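Local coordinates for D-alanyl-D-alanine carboxypeptidase (Mycobacterium tuberculosis H37Rv, PDB 4RYE), which shows D,D-carboxypeptidase activity and probably trims the D-Ala-D-Ala end of peptidoglycan stem peptides, a step of cell-wall biogenesis, at residues D6-P14 and W256-V266; Q39-T48 and S150-L158. All blocks are in the same frame, centred on the assembly; numbering follows the deposited sequence.

Contact 1. Residues D6-P14 and W256-V266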
loop_
_atom_site.group_PDB
_atom_site.type_symbol
_atom_site.label_atom_id
_atom_site.label_comp_id
_atom_site.label_asym_id
_atom_site.label_seq_id
_atom_site.Cartn_x
_atom_site.Cartn_y
_atom_site.Cartn_z
ATOM N N ASP A 6 -22.437 -6.339 -0.513
ATOM C CA ASP A 6 -21.932 -5.020 -0.144
ATOM C C ASP A 6 -22.857 -4.334 0.852
ATOM O O ASP A 6 -23.990 -4.757 1.065
ATOM C CB ASP A 6 -21.777 -4.130 -1.382
ATOM N N VAL A 7 -22.347 -3.281 1.475
ATOM C CA VAL A 7 -23.167 -2.388 2.272
ATOM C C VAL A 7 -22.914 -1.022 1.663
ATOM O O VAL A 7 -21.770 -0.600 1.532
ATOM C CB VAL A 7 -22.749 -2.393 3.765
ATOM C CG1 VAL A 7 -23.515 -1.342 4.553
ATOM C CG2 VAL A 7 -22.939 -3.776 4.379
ATOM N N GLN A 8 -23.976 -0.352 1.248
ATOM C CA GLN A 8 -23.864 1.019 0.763
ATOM C C GLN A 8 -25.109 1.755 1.255
ATOM O O GLN A 8 -26.058 1.106 1.692
ATOM C CB GLN A 8 -23.730 1.051 -0.765
ATOM C CG GLN A 8 -24.823 0.335 -1.526
ATOM C CD GLN A 8 -24.601 0.417 -3.018
ATOM O OE1 GLN A 8 -24.143 -0.541 -3.646
ATOM N NE2 GLN A 8 -24.898 1.576 -3.596
ATOM N N PRO A 9 -25.101 3.102 1.226
ATOM C CA PRO A 9 -26.253 3.834 1.780
ATOM C C PRO A 9 -27.535 3.606 0.980
ATOM O O PRO A 9 -27.479 3.509 -0.245
ATOM C CB PRO A 9 -25.832 5.308 1.658
ATOM C CG PRO A 9 -24.314 5.279 1.567
ATOM C CD PRO A 9 -24.012 4.007 0.811
ATOM N N ALA A 10 -28.671 3.542 1.671
ATOM C CA ALA A 10 -29.965 3.376 1.024
ATOM C C ALA A 10 -30.181 4.426 -0.072
ATOM O O ALA A 10 -29.965 5.620 0.143
ATOM C CB ALA A 10 -31.070 3.466 2.055
ATOM N N GLY A 11 -30.603 3.978 -1.250
ATOM C CA GLY A 11 -30.943 4.899 -2.320
ATOM C C GLY A 11 -29.767 5.287 -3.199
ATOM O O GLY A 11 -29.957 5.907 -4.243
ATOM N N SER A 12 -28.555 4.936 -2.784
ATOM C CA SER A 12 -27.379 5.248 -3.589
ATOM C C SER A 12 -27.318 4.387 -4.855
ATOM O O SER A 12 -27.949 3.329 -4.939
ATOM C CB SER A 12 -26.079 5.124 -2.771
ATOM O OG SER A 12 -25.834 3.806 -2.314
ATOM N N VAL A 13 -26.562 4.861 -5.841
ATOM C CA VAL A 13 -26.378 4.137 -7.087
ATOM C C VAL A 13 -25.709 2.802 -6.795
ATOM O O VAL A 13 -24.694 2.757 -6.095
ATOM C CB VAL A 13 -25.497 4.953 -8.053
ATOM C CG1 VAL A 13 -24.971 4.074 -9.175
ATOM C CG2 VAL A 13 -26.281 6.150 -8.600
ATOM N N PRO A 14 -26.279 1.706 -7.321
ATOM C CA PRO A 14 -25.682 0.376 -7.144
ATOM C C PRO A 14 -24.228 0.349 -7.615
ATOM O O PRO A 14 -23.914 0.836 -8.710
ATOM C CB PRO A 14 -26.544 -0.520 -8.052
ATOM C CG PRO A 14 -27.854 0.192 -8.155
ATOM C CD PRO A 14 -27.501 1.658 -8.145
ATOM N N TRP A 256 -17.761 6.473 -7.886
ATOM C CA TRP A 256 -18.975 6.268 -7.102
ATOM C C TRP A 256 -18.934 7.087 -5.810
ATOM O O TRP A 256 -19.924 7.718 -5.435
ATOM C CB TRP A 256 -19.184 4.786 -6.791
ATOM C CG TRP A 256 -20.421 4.531 -5.962
ATOM C CD1 TRP A 256 -21.686 4.276 -6.418
ATOM C CD2 TRP A 256 -20.499 4.527 -4.532
ATOM N NE1 TRP A 256 -22.540 4.111 -5.355
ATOM C CE2 TRP A 256 -21.836 4.266 -4.189
ATOM C CE3 TRP A 256 -19.566 4.726 -3.511
ATOM C CZ2 TRP A 256 -22.266 4.194 -2.853
ATOM C CZ3 TRP A 256 -19.995 4.653 -2.190
ATOM C CH2 TRP A 256 -21.326 4.390 -1.876
ATOM N N GLY A 257 -17.784 7.083 -5.145
ATOM C CA GLY A 257 -17.622 7.814 -3.901
ATOM C C GLY A 257 -17.726 9.322 -4.076
ATOM O O GLY A 257 -18.275 10.022 -3.224
ATOM N N PHE A 258 -17.176 9.833 -5.170
ATOM C CA PHE A 258 -17.181 11.274 -5.405
ATOM C C PHE A 258 -18.561 11.757 -5.807
ATOM O O PHE A 258 -18.910 12.920 -5.595
ATOM C CB PHE A 258 -16.122 11.665 -6.456
ATOM C CG PHE A 258 -14.715 11.593 -5.939
ATOM C CD1 PHE A 258 -14.370 12.209 -4.744
ATOM C CD2 PHE A 258 -13.735 10.881 -6.628
ATOM C CE1 PHE A 258 -13.065 12.132 -4.257
ATOM C CE2 PHE A 258 -12.438 10.798 -6.146
ATOM C CZ PHE A 258 -12.104 11.420 -4.953
ATOM N N ALA A 259 -19.344 10.857 -6.394
ATOM C CA ALA A 259 -20.684 11.197 -6.830
ATOM C C ALA A 259 -21.688 11.089 -5.678
ATOM O O ALA A 259 -22.789 11.635 -5.756
ATOM C CB ALA A 259 -21.104 10.309 -7.997
ATOM N N LEU A 260 -21.297 10.403 -4.608
ATOM C CA LEU A 260 -22.190 10.161 -3.470
ATOM C C LEU A 260 -22.538 11.456 -2.736
ATOM O O LEU A 260 -21.678 12.302 -2.506
ATOM C CB LEU A 260 -21.548 9.166 -2.490
ATOM C CG LEU A 260 -22.403 8.660 -1.322
ATOM C CD1 LEU A 260 -23.593 7.828 -1.823
ATOM C CD2 LEU A 260 -21.540 7.849 -0.341
ATOM N N ASN A 261 -23.809 11.609 -2.396
ATOM C CA ASN A 261 -24.250 12.674 -1.505
ATOM C C ASN A 261 -23.352 12.661 -0.267
ATOM O O ASN A 261 -23.198 11.622 0.380
ATOM C CB ASN A 261 -25.717 12.428 -1.138
ATOM C CG ASN A 261 -26.326 13.555 -0.325
ATOM O OD1 ASN A 261 -25.773 13.984 0.695
ATOM N ND2 ASN A 261 -27.488 14.027 -0.762
ATOM N N PRO A 262 -22.712 13.804 0.041
ATOM C CA PRO A 262 -21.699 13.846 1.102
ATOM C C PRO A 262 -22.240 13.493 2.489
ATOM O O PRO A 262 -21.455 13.113 3.355
ATOM C CB PRO A 262 -21.212 15.304 1.076
ATOM C CG PRO A 262 -21.593 15.823 -0.270
ATOM C CD PRO A 262 -22.859 15.104 -0.640
ATOM N N GLN A 263 -23.549 13.609 2.699
ATOM C CA GLN A 263 -24.140 13.221 3.982
ATOM C C GLN A 263 -24.347 11.718 4.145
ATOM O O GLN A 263 -24.635 11.256 5.241
ATOM C CB GLN A 263 -25.479 13.915 4.193
ATOM C CG GLN A 263 -25.393 15.289 4.821
ATOM C CD GLN A 263 -26.767 15.878 5.058
ATOM O OE1 GLN A 263 -27.225 15.982 6.198
ATOM N NE2 GLN A 263 -27.445 16.250 3.976
ATOM N N ALA A 264 -24.212 10.947 3.069
ATOM C CA ALA A 264 -24.509 9.513 3.150
ATOM C C ALA A 264 -23.303 8.713 3.614
ATOM O O ALA A 264 -22.184 8.982 3.195
ATOM C CB ALA A 264 -25.011 8.986 1.815
ATOM N N SER A 265 -23.532 7.717 4.467
ATOM C CA SER A 265 -22.444 6.863 4.941
ATOM C C SER A 265 -22.991 5.577 5.559
ATOM O O SER A 265 -24.183 5.485 5.861
ATOM C CB SER A 265 -21.617 7.609 5.981
ATOM O OG SER A 265 -22.364 7.756 7.173
ATOM N N VAL A 266 -22.129 4.582 5.746
ATOM C CA VAL A 266 -22.572 3.328 6.356
ATOM C C VAL A 266 -21.882 3.051 7.686
ATOM O O VAL A 266 -22.267 2.150 8.418
ATOM C CB VAL A 266 -22.402 2.123 5.398
ATOM C CG1 VAL A 266 -23.254 2.327 4.158
ATOM C CG2 VAL A 266 -20.931 1.930 5.006
#
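With its CG swung opposite the backbone N and chi2 at 90°, W256 stands its indole plane across the CA-CB-CG plane, which carries the NE1 edge out from the end of helix 246-259 to the backbone of V13. W256 NE1 donates to V13 O at 2.6 Å, with an N-H...O angle of 143°, so the bond is short but bent, and the acceptor lies somewhat off the ring plane. V13 O is gripped twice, because Q8 NE2 also donates to it at 2.8 Å, from above the carbonyl plane. The second proton of the Q8 amide goes to S12 OG (Q8 NE2 to S12 OG 2.7 Å), and S12 OG passes its own to P9 O. Both acceptors of NE2 lie in the amide plane, and Q8 OE1 takes the backbone N of I15; together these bonds fix the amide rotation. Amide and indole planes stand 82° apart, and NE2 approaches the ring obliquely. P9 to S12 forms a type II turn that brings P9 CD within 3.8 Å of W256 CH2 and S12 OG within 3.6 Å of W256 CZ2, both at the ring edge.

Helix 246-259, which carries W256, corresponds to the C-terminal helix that packs on the central sheet in the penicillin-binding protein and beta-lactamase fold; accordingly W256 also touches L34 and A35 of strand 32-37. Beyond the helix, L260 CD1 lies 3.8 Å from S12 CB. The chain then returns past P9, whose CB meets A264 CB at 3.8 Å. V266 CG1, beside its own backbone N, presses on the Q8-P9 peptide, 3.5 Å from Q8 C, while its isopropyl group also meets CG1 of V7. Backbone hydrogen bonds between V7 and G36 and between V266 and V33 attach both segments to that same strand.

Contact 2. Residues Q39-T48 and S150-L158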
loop_
_atom_site.group_PDB
_atom_site.type_symbol
_atom_site.label_atom_id
_atom_site.label_comp_id
_atom_site.label_asym_id
_atom_site.label_seq_id
_atom_site.Cartn_x
_atom_site.Cartn_y
_atom_site.Cartn_z
ATOM N N GLN A 39 -15.507 -5.699 4.566
ATOM C CA GLN A 39 -14.330 -4.889 4.851
ATOM C C GLN A 39 -13.560 -5.288 6.121
ATOM O O GLN A 39 -12.459 -4.805 6.348
ATOM C CB GLN A 39 -14.689 -3.396 4.885
ATOM C CG GLN A 39 -15.671 -3.011 5.972
ATOM C CD GLN A 39 -17.098 -2.925 5.449
ATOM O OE1 GLN A 39 -17.577 -3.824 4.736
ATOM N NE2 GLN A 39 -17.783 -1.836 5.790
ATOM N N ASN A 40 -14.135 -6.155 6.954
ATOM C CA ASN A 40 -13.428 -6.631 8.145
ATOM C C ASN A 40 -12.985 -8.095 8.040
ATOM O O ASN A 40 -12.550 -8.691 9.026
ATOM C CB ASN A 40 -14.286 -6.444 9.402
ATOM C CG ASN A 40 -14.671 -4.993 9.635
ATOM O OD1 ASN A 40 -13.842 -4.092 9.522
ATOM N ND2 ASN A 40 -15.939 -4.762 9.938
ATOM N N VAL A 41 -13.104 -8.675 6.849
ATOM C CA VAL A 41 -12.692 -10.064 6.640
ATOM C C VAL A 41 -11.192 -10.110 6.340
ATOM O O VAL A 41 -10.714 -9.402 5.447
ATOM C CB VAL A 41 -13.505 -10.723 5.499
ATOM C CG1 VAL A 41 -12.915 -12.078 5.127
ATOM C CG2 VAL A 41 -14.972 -10.865 5.904
ATOM N N ALA A 42 -10.448 -10.932 7.084
ATOM C CA ALA A 42 -8.986 -10.981 6.949
ATOM C C ALA A 42 -8.532 -11.777 5.731
ATOM O O ALA A 42 -9.030 -12.871 5.467
ATOM C CB ALA A 42 -8.331 -11.546 8.223
ATOM N N HIS A 43 -7.579 -11.210 5.000
ATOM C CA HIS A 43 -6.936 -11.868 3.862
ATOM C C HIS A 43 -5.467 -11.452 3.876
ATOM O O HIS A 43 -5.105 -10.474 4.529
ATOM C CB HIS A 43 -7.584 -11.445 2.531
ATOM C CG HIS A 43 -8.966 -11.983 2.326
ATOM N ND1 HIS A 43 -9.223 -13.323 2.112
ATOM C CD2 HIS A 43 -10.171 -11.360 2.298
ATOM C CE1 HIS A 43 -10.523 -13.500 1.961
ATOM N NE2 HIS A 43 -11.122 -12.327 2.073
ATOM N N PRO A 44 -4.608 -12.207 3.182
ATOM C CA PRO A 44 -3.201 -11.795 3.095
ATOM C C PRO A 44 -3.079 -10.472 2.346
ATOM O O PRO A 44 -3.796 -10.262 1.365
ATOM C CB PRO A 44 -2.553 -12.934 2.294
ATOM C CG PRO A 44 -3.460 -14.140 2.566
ATOM C CD PRO A 44 -4.842 -13.546 2.611
ATOM N N PRO A 45 -2.196 -9.582 2.814
ATOM C CA PRO A 45 -2.082 -8.245 2.230
ATOM C C PRO A 45 -1.126 -8.139 1.042
ATOM O O PRO A 45 -1.209 -7.156 0.302
ATOM C CB PRO A 45 -1.524 -7.427 3.392
ATOM C CG PRO A 45 -0.657 -8.403 4.139
ATOM C CD PRO A 45 -1.445 -9.700 4.079
ATOM N N ALA A 46 -0.244 -9.121 0.858
ATOM C CA ALA A 46 0.851 -8.985 -0.100
ATOM C C ALA A 46 1.540 -7.631 0.092
ATOM O O ALA A 46 1.655 -7.149 1.217
ATOM C CB ALA A 46 0.353 -9.149 -1.539
ATOM N N SER A 47 1.962 -7.010 -1.009
ATOM C CA SER A 47 2.799 -5.807 -0.952
ATOM C C SER A 47 2.104 -4.561 -0.400
ATOM O O SER A 47 2.762 -3.549 -0.171
ATOM C CB SER A 47 3.397 -5.493 -2.334
ATOM O OG SER A 47 4.547 -6.277 -2.602
ATOM N N THR A 48 0.792 -4.601 -0.191
ATOM C CA THR A 48 0.157 -3.461 0.478
ATOM C C THR A 48 0.754 -3.249 1.868
ATOM O O THR A 48 0.783 -2.127 2.377
ATOM C CB THR A 48 -1.373 -3.598 0.590
ATOM O OG1 THR A 48 -1.705 -4.778 1.340
ATOM C CG2 THR A 48 -2.010 -3.632 -0.793
ATOM N N SER A 150 1.323 -16.171 5.652
ATOM C CA SER A 150 1.060 -15.148 4.636
ATOM C C SER A 150 0.786 -13.787 5.253
ATOM O O SER A 150 0.864 -12.758 4.573
ATOM C CB SER A 150 -0.137 -15.546 3.762
ATOM O OG SER A 150 0.126 -16.742 3.047
ATOM N N GLY A 151 0.449 -13.779 6.535
ATOM C CA GLY A 151 0.077 -12.537 7.192
ATOM C C GLY A 151 -1.379 -12.218 6.911
ATOM O O GLY A 151 -2.078 -12.978 6.218
ATOM N N ALA A 152 -1.843 -11.086 7.431
ATOM C CA ALA A 152 -3.251 -10.752 7.346
ATOM C C ALA A 152 -3.468 -9.264 7.445
ATOM O O ALA A 152 -2.752 -8.569 8.162
ATOM C CB ALA A 152 -4.026 -11.450 8.458
ATOM N N SER A 153 -4.474 -8.782 6.723
ATOM C CA SER A 153 -5.038 -7.461 6.993
ATOM C C SER A 153 -6.487 -7.464 6.522
ATOM O O SER A 153 -6.996 -8.493 6.072
ATOM C CB SER A 153 -4.228 -6.350 6.307
ATOM O OG SER A 153 -4.609 -5.072 6.827
ATOM N N THR A 154 -7.157 -6.324 6.631
ATOM C CA THR A 154 -8.535 -6.213 6.165
ATOM C C THR A 154 -8.602 -4.942 5.346
ATOM O O THR A 154 -7.715 -4.086 5.466
ATOM C CB THR A 154 -9.543 -6.129 7.330
ATOM O OG1 THR A 154 -9.294 -4.942 8.100
ATOM C CG2 THR A 154 -9.431 -7.369 8.242
ATOM N N ALA A 155 -9.624 -4.818 4.505
ATOM C CA ALA A 155 -9.813 -3.592 3.733
ATOM C C ALA A 155 -9.882 -2.387 4.674
ATOM O O ALA A 155 -9.268 -1.347 4.427
ATOM C CB ALA A 155 -11.078 -3.689 2.873
ATOM N N HIS A 156 -10.616 -2.547 5.769
ATOM C CA HIS A 156 -10.692 -1.522 6.806
ATOM C C HIS A 156 -9.314 -1.162 7.366
ATOM O O HIS A 156 -8.937 0.017 7.391
ATOM C CB HIS A 156 -11.631 -1.976 7.934
ATOM C CG HIS A 156 -11.565 -1.115 9.154
ATOM N ND1 HIS A 156 -10.586 -1.262 10.120
ATOM C CD2 HIS A 156 -12.354 -0.095 9.572
ATOM C CE1 HIS A 156 -10.780 -0.372 11.078
ATOM N NE2 HIS A 156 -11.846 0.344 10.772
ATOM N N ASP A 157 -8.553 -2.155 7.824
ATOM C CA ASP A 157 -7.222 -1.847 8.350
ATOM C C ASP A 157 -6.289 -1.226 7.309
ATOM O O ASP A 157 -5.477 -0.362 7.642
ATOM C CB ASP A 157 -6.547 -3.089 8.946
ATOM C CG ASP A 157 -7.117 -3.477 10.291
ATOM O OD1 ASP A 157 -8.184 -2.939 10.662
ATOM O OD2 ASP A 157 -6.505 -4.335 10.977
ATOM N N LEU A 158 -6.377 -1.677 6.059
ATOM C CA LEU A 158 -5.517 -1.113 5.021
ATOM C C LEU A 158 -5.741 0.398 4.846
ATOM O O LEU A 158 -4.778 1.151 4.728
ATOM C CB LEU A 158 -5.667 -1.860 3.679
ATOM C CG LEU A 158 -5.073 -3.270 3.623
ATOM C CD1 LEU A 158 -5.270 -3.882 2.226
ATOM C CD2 LEU A 158 -3.593 -3.238 3.985
HETATM O O HOH W 1 -11.068 -4.923 10.089
HETATM O O HOH W 2 -11.380 -7.219 4.065
HETATM O O HOH W 3 0.983 -11.450 2.105
#
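T154 OG1, facing the Q39-N40 backbone, is gripped twice: D157 N donates to it at 2.9 Å, capping helix 155-166, and a water 2.7 Å away links it to N40 OD1. The chi1 of T154 (63°) sets OG1 between backbone N and carbonyl carbon and lays T154 CG2 3.5 Å from N40 O. In the first turn of the helix, H156 N donates to Q39 O at 3.0 Å, nearly straight (166°) and in the carbonyl plane. H156 ND1 donates to D157 OD1, which lies in the imidazole plane; this bond and that from NE2 to the L269 C-terminal carboxylate fix the ring rotation. Farther along, H43 and S153 form a single antiparallel hydrogen-bonded bridge, H43 N to S153 O 3.0 Å and S153 N to H43 O 2.8 Å.

Segment 39-48 runs into the SxxK motif (S47 to K50) of serine D,D-peptidases: S47, the inferred acyl-ester nucleophile, hydrogen-bonds to K50 and S102, whose active-site roles are assigned by similarity. Just before it, P45 lays CD against the G151-A152 peptide. T48 OG1 donates to P45 O at 2.6 Å and has L158 CD2 alongside at 3.6 Å, the side chains crossing at about a right angle.

Overall arrangement
Contact 2 is nested inside the long chain loop that contact 1 closes: in sequence order come 6-14, 39-48, 150-158 and 256-266. Their centres lie 23 Å apart, and the nearest atoms approach to about 5 Å without touching. Strand 32-37 relates them, since both segments of contact 1 attach to it and segment 39-48 begins just after it. Contact 1 sits at the surface, 24 Å from the chain centre, tying the N-terminal segment to the end of helix 246-259. Contact 2, 11 Å from the centre, joins the run from the antiparallel sheet into the SxxK region to the start of helix 155-166, and so includes S47 of the active site.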